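Local coordinates for protein ribonucleoside-diphosphate reductase (Pseudomonas aeruginosa, PDB 5IM3) that probably reduces ribonucleoside diphosphates to the deoxyribonucleotide precursors of DNA, and binds the allosteric nucleotide dATP, at residues A[227-239]-A[308-320]. Numbering follows the deposited sequence.
Sequences LMDTLRAEALGFL and FIHKDGIRFELPQ
M228 opens a contact that shows one helix face packing on a beta hairpin and the start of the helix that follows it. Its chain, bent at chi2 and chi3, sets M228 SD 3.6 Å from P319 CG. L231 brings CD2 to the edge of the F308 ring, meeting CE2 at 4.1 Å. E234 makes the polar link: with CG anti to the backbone N (chi1 -180°) and an extended chain, its OE2 accepts from R315 N at 2.6 Å on the anti side of the carboxylate, while Y304 holds OE1. This double grip should fix the carboxylate's rotation. At A235 the methyl permits close backbone approach, CB lying 3.7 Å from F316 CA and 3.8 Å from L318 CG. F238 brings CE2 over one face of the F316 ring, toward its rim, in an offset stack, centroids 4.8 Å apart and planes at 26°, and L239 CD2 packs against F316 too. Away from the nucleotide sites, this packing joins the second ATP-cone region to the all-alpha domain: helix 219-239 spans the hairpin of strands 310-311 and 314-315, closed by a type I' turn, and the N-terminus of helix 319-330, its side chains also touching helices 297-307 and 250-267.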
ATOM      1  N   LEU A 227      21.101  51.139  -5.918  1.00 63.14           N
ATOM      2  CA  LEU A 227      20.789  50.799  -7.302  1.00 63.47           C
ATOM      3  C   LEU A 227      20.221  51.992  -8.059  1.00 63.37           C
ATOM      4  O   LEU A 227      20.414  52.108  -9.274  1.00 63.48           O
ATOM      5  CB  LEU A 227      19.801  49.631  -7.340  1.00 62.60           C
ATOM      6  CG  LEU A 227      19.278  49.215  -8.719  1.00 62.54           C
ATOM      7  CD1 LEU A 227      20.425  48.803  -9.634  1.00 61.52           C
ATOM      8  CD2 LEU A 227      18.260  48.086  -8.582  1.00 62.01           C
ATOM      9  N   MET A 228      19.513  52.883  -7.361  1.00 66.45           N
ATOM     10  CA  MET A 228      18.923  54.047  -8.012  1.00 65.72           C
ATOM     11  C   MET A 228      19.974  54.901  -8.707  1.00 66.55           C
ATOM     12  O   MET A 228      19.659  55.610  -9.670  1.00 65.99           O
ATOM     13  CB  MET A 228      18.167  54.880  -6.978  1.00 67.14           C
ATOM     14  CG  MET A 228      17.190  55.879  -7.570  1.00 69.22           C
ATOM     15  SD  MET A 228      15.644  55.107  -8.083  1.00 69.95           S
ATOM     16  CE  MET A 228      14.989  54.618  -6.484  1.00 69.93           C
ATOM     17  N   ASP A 229      21.223  54.853  -8.236  1.00 67.29           N
ATOM     18  CA  ASP A 229      22.272  55.664  -8.844  1.00 68.07           C
ATOM     19  C   ASP A 229      22.503  55.263 -10.297  1.00 68.63           C
ATOM     20  O   ASP A 229      22.741  56.121 -11.154  1.00 68.29           O
ATOM     21  CB  ASP A 229      23.564  55.534  -8.037  1.00 70.03           C
ATOM     22  CG  ASP A 229      24.477  56.734  -8.197  1.00 71.33           C
ATOM     23  OD1 ASP A 229      23.975  57.878  -8.146  1.00 71.62           O
ATOM     24  OD2 ASP A 229      25.697  56.534  -8.373  1.00 72.62           O
ATOM     25  N   THR A 230      22.435  53.962 -10.593  1.00 69.13           N
ATOM     26  CA  THR A 230      22.561  53.510 -11.975  1.00 69.22           C
ATOM     27  C   THR A 230      21.371  53.963 -12.808  1.00 66.50           C
ATOM     28  O   THR A 230      21.530  54.344 -13.975  1.00 67.34           O
ATOM     29  CB  THR A 230      22.686  51.985 -12.030  1.00 70.77           C
ATOM     30  OG1 THR A 230      23.761  51.558 -11.189  1.00 71.81           O
ATOM     31  CG2 THR A 230      22.949  51.517 -13.458  1.00 71.74           C
ATOM     32  N   LEU A 231      20.170  53.920 -12.228  1.00 65.00           N
ATOM     33  CA  LEU A 231      18.976  54.334 -12.957  1.00 63.47           C
ATOM     34  C   LEU A 231      19.028  55.816 -13.307  1.00 62.31           C
ATOM     35  O   LEU A 231      18.699  56.208 -14.432  1.00 60.93           O
ATOM     36  CB  LEU A 231      17.727  54.024 -12.131  1.00 62.43           C
ATOM     37  CG  LEU A 231      17.172  52.597 -12.205  1.00 60.59           C
ATOM     38  CD1 LEU A 231      18.192  51.569 -11.748  1.00 61.67           C
ATOM     39  CD2 LEU A 231      15.900  52.497 -11.377  1.00 59.78           C
ATOM     40  N   ARG A 232      19.441  56.654 -12.354  1.00 62.80           N
ATOM     41  CA  ARG A 232      19.518  58.089 -12.609  1.00 62.46           C
ATOM     42  C   ARG A 232      20.487  58.389 -13.746  1.00 62.80           C
ATOM     43  O   ARG A 232      20.168  59.153 -14.665  1.00 64.08           O
ATOM     44  CB  ARG A 232      19.928  58.827 -11.336  1.00 62.35           C
ATOM     45  CG  ARG A 232      18.882  58.784 -10.234  1.00 61.99           C
ATOM     46  CD  ARG A 232      19.244  59.711  -9.085  1.00 63.30           C
ATOM     47  NE  ARG A 232      20.445  59.270  -8.377  1.00 63.16           N
ATOM     48  CZ  ARG A 232      20.446  58.651  -7.200  1.00 62.87           C
ATOM     49  NH1 ARG A 232      19.310  58.394  -6.566  1.00 63.63           N
ATOM     50  NH2 ARG A 232      21.598  58.292  -6.647  1.00 64.03           N
ATOM     51  N   ALA A 233      21.677  57.784 -13.708  1.00 61.36           N
ATOM     52  CA  ALA A 233      22.640  57.986 -14.784  1.00 64.55           C
ATOM     53  C   ALA A 233      22.097  57.469 -16.108  1.00 65.54           C
ATOM     54  O   ALA A 233      22.220  58.134 -17.144  1.00 65.75           O
ATOM     55  CB  ALA A 233      23.960  57.297 -14.443  1.00 65.45           C
ATOM     56  N   GLU A 234      21.491  56.282 -16.089  1.00 67.44           N
ATOM     57  CA  GLU A 234      20.924  55.699 -17.299  1.00 66.71           C
ATOM     58  C   GLU A 234      19.838  56.596 -17.883  1.00 64.17           C
ATOM     59  O   GLU A 234      19.900  56.995 -19.052  1.00 62.83           O
ATOM     60  CB  GLU A 234      20.376  54.307 -16.972  1.00 68.61           C
ATOM     61  CG  GLU A 234      19.753  53.562 -18.135  1.00 70.45           C
ATOM     62  CD  GLU A 234      19.314  52.159 -17.749  1.00 71.17           C
ATOM     63  OE1 GLU A 234      19.800  51.641 -16.720  1.00 72.37           O
ATOM     64  OE2 GLU A 234      18.478  51.575 -18.470  1.00 70.28           O
ATOM     65  N   ALA A 235      18.836  56.937 -17.071  1.00 60.56           N
ATOM     66  CA  ALA A 235      17.702  57.707 -17.571  1.00 58.05           C
ATOM     67  C   ALA A 235      18.110  59.132 -17.927  1.00 60.50           C
ATOM     68  O   ALA A 235      17.827  59.610 -19.032  1.00 60.57           O
ATOM     69  CB  ALA A 235      16.579  57.716 -16.535  1.00 56.91           C
ATOM     70  N   LEU A 236      18.770  59.831 -17.001  1.00 64.51           N
ATOM     71  CA  LEU A 236      19.107  61.230 -17.246  1.00 66.13           C
ATOM     72  C   LEU A 236      20.084  61.371 -18.404  1.00 67.61           C
ATOM     73  O   LEU A 236      19.944  62.278 -19.231  1.00 68.94           O
ATOM     74  CB  LEU A 236      19.683  61.861 -15.983  1.00 67.88           C
ATOM     75  CG  LEU A 236      18.755  61.889 -14.774  1.00 67.15           C
ATOM     76  CD1 LEU A 236      19.523  62.366 -13.571  1.00 68.18           C
ATOM     77  CD2 LEU A 236      17.538  62.775 -15.012  1.00 66.39           C
ATOM     78  N   GLY A 237      21.078  60.486 -18.483  1.00 64.71           N
ATOM     79  CA  GLY A 237      21.990  60.517 -19.613  1.00 67.03           C
ATOM     80  C   GLY A 237      21.278  60.329 -20.940  1.00 68.62           C
ATOM     81  O   GLY A 237      21.611  60.980 -21.932  1.00 68.87           O
ATOM     82  N   PHE A 238      20.285  59.435 -20.974  1.00 72.39           N
ATOM     83  CA  PHE A 238      19.494  59.245 -22.185  1.00 73.38           C
ATOM     84  C   PHE A 238      18.731  60.514 -22.543  1.00 73.09           C
ATOM     85  O   PHE A 238      18.705  60.928 -23.707  1.00 74.19           O
ATOM     86  CB  PHE A 238      18.534  58.069 -21.997  1.00 74.08           C
ATOM     87  CG  PHE A 238      17.713  57.741 -23.218  1.00 75.66           C
ATOM     88  CD1 PHE A 238      18.206  56.889 -24.192  1.00 76.47           C
ATOM     89  CD2 PHE A 238      16.442  58.269 -23.379  1.00 76.17           C
ATOM     90  CE1 PHE A 238      17.451  56.579 -25.309  1.00 76.41           C
ATOM     91  CE2 PHE A 238      15.683  57.962 -24.495  1.00 75.98           C
ATOM     92  CZ  PHE A 238      16.188  57.115 -25.459  1.00 76.21           C
ATOM     93  N   LEU A 239      18.111  61.151 -21.550  1.00 70.84           N
ATOM     94  CA  LEU A 239      17.335  62.362 -21.768  1.00 68.64           C
ATOM     95  C   LEU A 239      18.198  63.596 -21.986  1.00 69.86           C
ATOM     96  O   LEU A 239      17.650  64.673 -22.243  1.00 71.02           O
ATOM     97  CB  LEU A 239      16.401  62.602 -20.579  1.00 66.95           C
ATOM     98  CG  LEU A 239      15.280  61.581 -20.394  1.00 64.91           C
ATOM     99  CD1 LEU A 239      14.538  61.824 -19.090  1.00 63.90           C
ATOM    100  CD2 LEU A 239      14.320  61.628 -21.578  1.00 63.70           C
ATOM    101  N   PHE A 308       8.999  50.186 -16.141  1.00 58.15           N
ATOM    102  CA  PHE A 308       9.548  51.450 -16.620  1.00 55.74           C
ATOM    103  C   PHE A 308       9.684  51.440 -18.137  1.00 56.19           C
ATOM    104  O   PHE A 308      10.134  50.458 -18.733  1.00 56.45           O
ATOM    105  CB  PHE A 308      10.913  51.721 -15.979  1.00 56.51           C
ATOM    106  CG  PHE A 308      10.851  52.070 -14.513  1.00 53.94           C
ATOM    107  CD1 PHE A 308       9.659  52.452 -13.916  1.00 52.87           C
ATOM    108  CD2 PHE A 308      11.997  52.025 -13.734  1.00 54.41           C
ATOM    109  CE1 PHE A 308       9.610  52.773 -12.578  1.00 53.51           C
ATOM    110  CE2 PHE A 308      11.954  52.347 -12.390  1.00 55.58           C
ATOM    111  CZ  PHE A 308      10.760  52.721 -11.812  1.00 55.14           C
ATOM    112  N   ILE A 309       9.291  52.554 -18.762  1.00 57.94           N
ATOM    113  CA  ILE A 309       9.405  52.685 -20.209  1.00 59.69           C
ATOM    114  C   ILE A 309      10.877  52.719 -20.604  1.00 60.27           C
ATOM    115  O   ILE A 309      11.729  53.256 -19.884  1.00 60.88           O
ATOM    116  CB  ILE A 309       8.666  53.944 -20.700  1.00 62.23           C
ATOM    117  CG1 ILE A 309       7.169  53.861 -20.372  1.00 60.70           C
ATOM    118  CG2 ILE A 309       8.870  54.145 -22.201  1.00 62.13           C
ATOM    119  CD1 ILE A 309       6.440  52.756 -21.074  1.00 60.75           C
ATOM    120  N   HIS A 310      11.178  52.156 -21.772  1.00 58.04           N
ATOM    121  CA  HIS A 310      12.555  51.965 -22.200  1.00 61.93           C
ATOM    122  C   HIS A 310      12.636  52.006 -23.718  1.00 64.21           C
ATOM    123  O   HIS A 310      11.634  51.850 -24.419  1.00 63.29           O
ATOM    124  CB  HIS A 310      13.106  50.632 -21.686  1.00 62.98           C
ATOM    125  CG  HIS A 310      12.226  49.463 -22.006  1.00 63.15           C
ATOM    126  ND1 HIS A 310      12.332  48.749 -23.181  1.00 63.61           N
ATOM    127  CD2 HIS A 310      11.207  48.900 -21.314  1.00 61.16           C
ATOM    128  CE1 HIS A 310      11.425  47.788 -23.192  1.00 63.12           C
ATOM    129  NE2 HIS A 310      10.730  47.859 -22.071  1.00 61.46           N
ATOM    130  N   LYS A 311      13.852  52.214 -24.217  1.00 75.35           N
ATOM    131  CA  LYS A 311      14.127  52.125 -25.644  1.00 78.98           C
ATOM    132  C   LYS A 311      15.542  51.607 -25.841  1.00 81.55           C
ATOM    133  O   LYS A 311      16.471  52.045 -25.158  1.00 82.01           O
ATOM    134  CB  LYS A 311      13.973  53.475 -26.351  1.00 81.14           C
ATOM    135  CG  LYS A 311      14.243  53.383 -27.845  1.00 83.81           C
ATOM    136  CD  LYS A 311      13.930  54.671 -28.571  1.00 85.23           C
ATOM    137  CE  LYS A 311      13.959  54.468 -30.080  1.00 88.14           C
ATOM    138  NZ  LYS A 311      12.890  53.538 -30.549  1.00 87.72           N
ATOM    139  N   ASP A 312      15.699  50.683 -26.788  1.00 85.90           N
ATOM    140  CA  ASP A 312      16.988  50.048 -27.051  1.00 88.97           C
ATOM    141  C   ASP A 312      17.555  49.406 -25.789  1.00 88.16           C
ATOM    142  O   ASP A 312      18.771  49.389 -25.578  1.00 89.92           O
ATOM    143  CB  ASP A 312      17.992  51.049 -27.635  1.00 90.58           C
ATOM    144  CG  ASP A 312      17.495  51.701 -28.916  1.00 91.51           C
ATOM    145  OD1 ASP A 312      16.800  51.028 -29.704  1.00 91.45           O
ATOM    146  OD2 ASP A 312      17.805  52.889 -29.135  1.00 93.39           O
ATOM    147  N   GLY A 313      16.676  48.878 -24.936  1.00 85.91           N
ATOM    148  CA  GLY A 313      17.079  48.299 -23.672  1.00 85.24           C
ATOM    149  C   GLY A 313      17.397  49.296 -22.577  1.00 83.64           C
ATOM    150  O   GLY A 313      17.691  48.876 -21.451  1.00 85.02           O
ATOM    151  N   ILE A 314      17.343  50.595 -22.862  1.00 73.13           N
ATOM    152  CA  ILE A 314      17.702  51.632 -21.901  1.00 69.61           C
ATOM    153  C   ILE A 314      16.427  52.147 -21.247  1.00 67.49           C
ATOM    154  O   ILE A 314      15.539  52.675 -21.928  1.00 65.60           O
ATOM    155  CB  ILE A 314      18.475  52.776 -22.576  1.00 71.60           C
ATOM    156  CG1 ILE A 314      19.789  52.250 -23.162  1.00 74.03           C
ATOM    157  CG2 ILE A 314      18.739  53.906 -21.581  1.00 70.90           C
ATOM    158  CD1 ILE A 314      20.596  53.288 -23.917  1.00 73.78           C
ATOM    159  N   ARG A 315      16.335  52.000 -19.927  1.00 73.08           N
ATOM    160  CA  ARG A 315      15.235  52.582 -19.169  1.00 70.22           C
ATOM    161  C   ARG A 315      15.472  54.078 -19.013  1.00 69.64           C
ATOM    162  O   ARG A 315      16.467  54.494 -18.408  1.00 71.14           O
ATOM    163  CB  ARG A 315      15.111  51.918 -17.799  1.00 70.50           C
ATOM    164  CG  ARG A 315      14.264  50.653 -17.776  1.00 70.50           C
ATOM    165  CD  ARG A 315      14.892  49.528 -18.577  1.00 72.21           C
ATOM    166  NE  ARG A 315      14.219  48.254 -18.334  1.00 73.23           N
ATOM    167  CZ  ARG A 315      14.366  47.170 -19.090  1.00 75.26           C
ATOM    168  NH1 ARG A 315      15.161  47.197 -20.153  1.00 76.33           N
ATOM    169  NH2 ARG A 315      13.711  46.055 -18.785  1.00 74.56           N
ATOM    170  N   PHE A 316      14.563  54.890 -19.557  1.00 64.08           N
ATOM    171  CA  PHE A 316      14.648  56.338 -19.406  1.00 63.82           C
ATOM    172  C   PHE A 316      13.444  56.906 -18.660  1.00 61.69           C
ATOM    173  O   PHE A 316      13.143  58.096 -18.793  1.00 63.51           O
ATOM    174  CB  PHE A 316      14.819  57.017 -20.768  1.00 64.40           C
ATOM    175  CG  PHE A 316      13.642  56.858 -21.692  1.00 64.60           C
ATOM    176  CD1 PHE A 316      13.499  55.720 -22.469  1.00 64.62           C
ATOM    177  CD2 PHE A 316      12.691  57.860 -21.799  1.00 64.38           C
ATOM    178  CE1 PHE A 316      12.421  55.579 -23.325  1.00 63.74           C
ATOM    179  CE2 PHE A 316      11.613  57.726 -22.654  1.00 64.36           C
ATOM    180  CZ  PHE A 316      11.477  56.584 -23.417  1.00 64.00           C
ATOM    181  N   GLU A 317      12.764  56.084 -17.861  1.00 62.06           N
ATOM    182  CA  GLU A 317      11.659  56.526 -17.016  1.00 61.41           C
ATOM    183  C   GLU A 317      12.043  56.295 -15.559  1.00 60.35           C
ATOM    184  O   GLU A 317      12.199  55.146 -15.129  1.00 57.73           O
ATOM    185  CB  GLU A 317      10.370  55.785 -17.367  1.00 60.00           C
ATOM    186  CG  GLU A 317       9.142  56.294 -16.631  1.00 61.54           C
ATOM    187  CD  GLU A 317       7.863  55.623 -17.095  1.00 62.40           C
ATOM    188  OE1 GLU A 317       7.885  54.397 -17.346  1.00 62.34           O
ATOM    189  OE2 GLU A 317       6.836  56.326 -17.216  1.00 60.53           O
ATOM    190  N   LEU A 318      12.188  57.384 -14.802  1.00 59.20           N
ATOM    191  CA  LEU A 318      12.542  57.299 -13.392  1.00 59.56           C
ATOM    192  C   LEU A 318      11.305  57.054 -12.533  1.00 57.98           C
ATOM    193  O   LEU A 318      10.180  57.340 -12.951  1.00 61.37           O
ATOM    194  CB  LEU A 318      13.251  58.577 -12.953  1.00 60.78           C
ATOM    195  CG  LEU A 318      14.713  58.677 -13.400  1.00 61.58           C
ATOM    196  CD1 LEU A 318      15.263  60.080 -13.212  1.00 61.51           C
ATOM    197  CD2 LEU A 318      15.567  57.668 -12.640  1.00 61.63           C
ATOM    198  N   PRO A 319      11.486  56.534 -11.314  1.00 54.52           N
ATOM    199  CA  PRO A 319      10.316  56.053 -10.554  1.00 53.74           C
ATOM    200  C   PRO A 319       9.238  57.103 -10.331  1.00 53.81           C
ATOM    201  O   PRO A 319       8.055  56.819 -10.549  1.00 52.38           O
ATOM    202  CB  PRO A 319      10.939  55.577  -9.233  1.00 55.91           C
ATOM    203  CG  PRO A 319      12.348  55.253  -9.572  1.00 57.77           C
ATOM    204  CD  PRO A 319      12.748  56.272 -10.601  1.00 56.65           C
ATOM    205  N   GLN A 320       9.602  58.307  -9.885  1.00 55.64           N
ATOM    206  CA  GLN A 320       8.581  59.321  -9.638  1.00 56.76           C
ATOM    207  C   GLN A 320       7.946  59.805 -10.933  1.00 55.23           C
ATOM    208  O   GLN A 320       6.780  60.213 -10.934  1.00 54.57           O
ATOM    209  CB  GLN A 320       9.175  60.501  -8.866  1.00 55.86           C
ATOM    210  CG  GLN A 320       9.734  60.128  -7.504  1.00 57.33           C
ATOM    211  CD  GLN A 320       8.732  59.371  -6.648  1.00 58.12           C
ATOM    212  OE1 GLN A 320       7.647  59.871  -6.353  1.00 57.54           O
ATOM    213  NE2 GLN A 320       9.087  58.150  -6.258  1.00 57.18           N
TER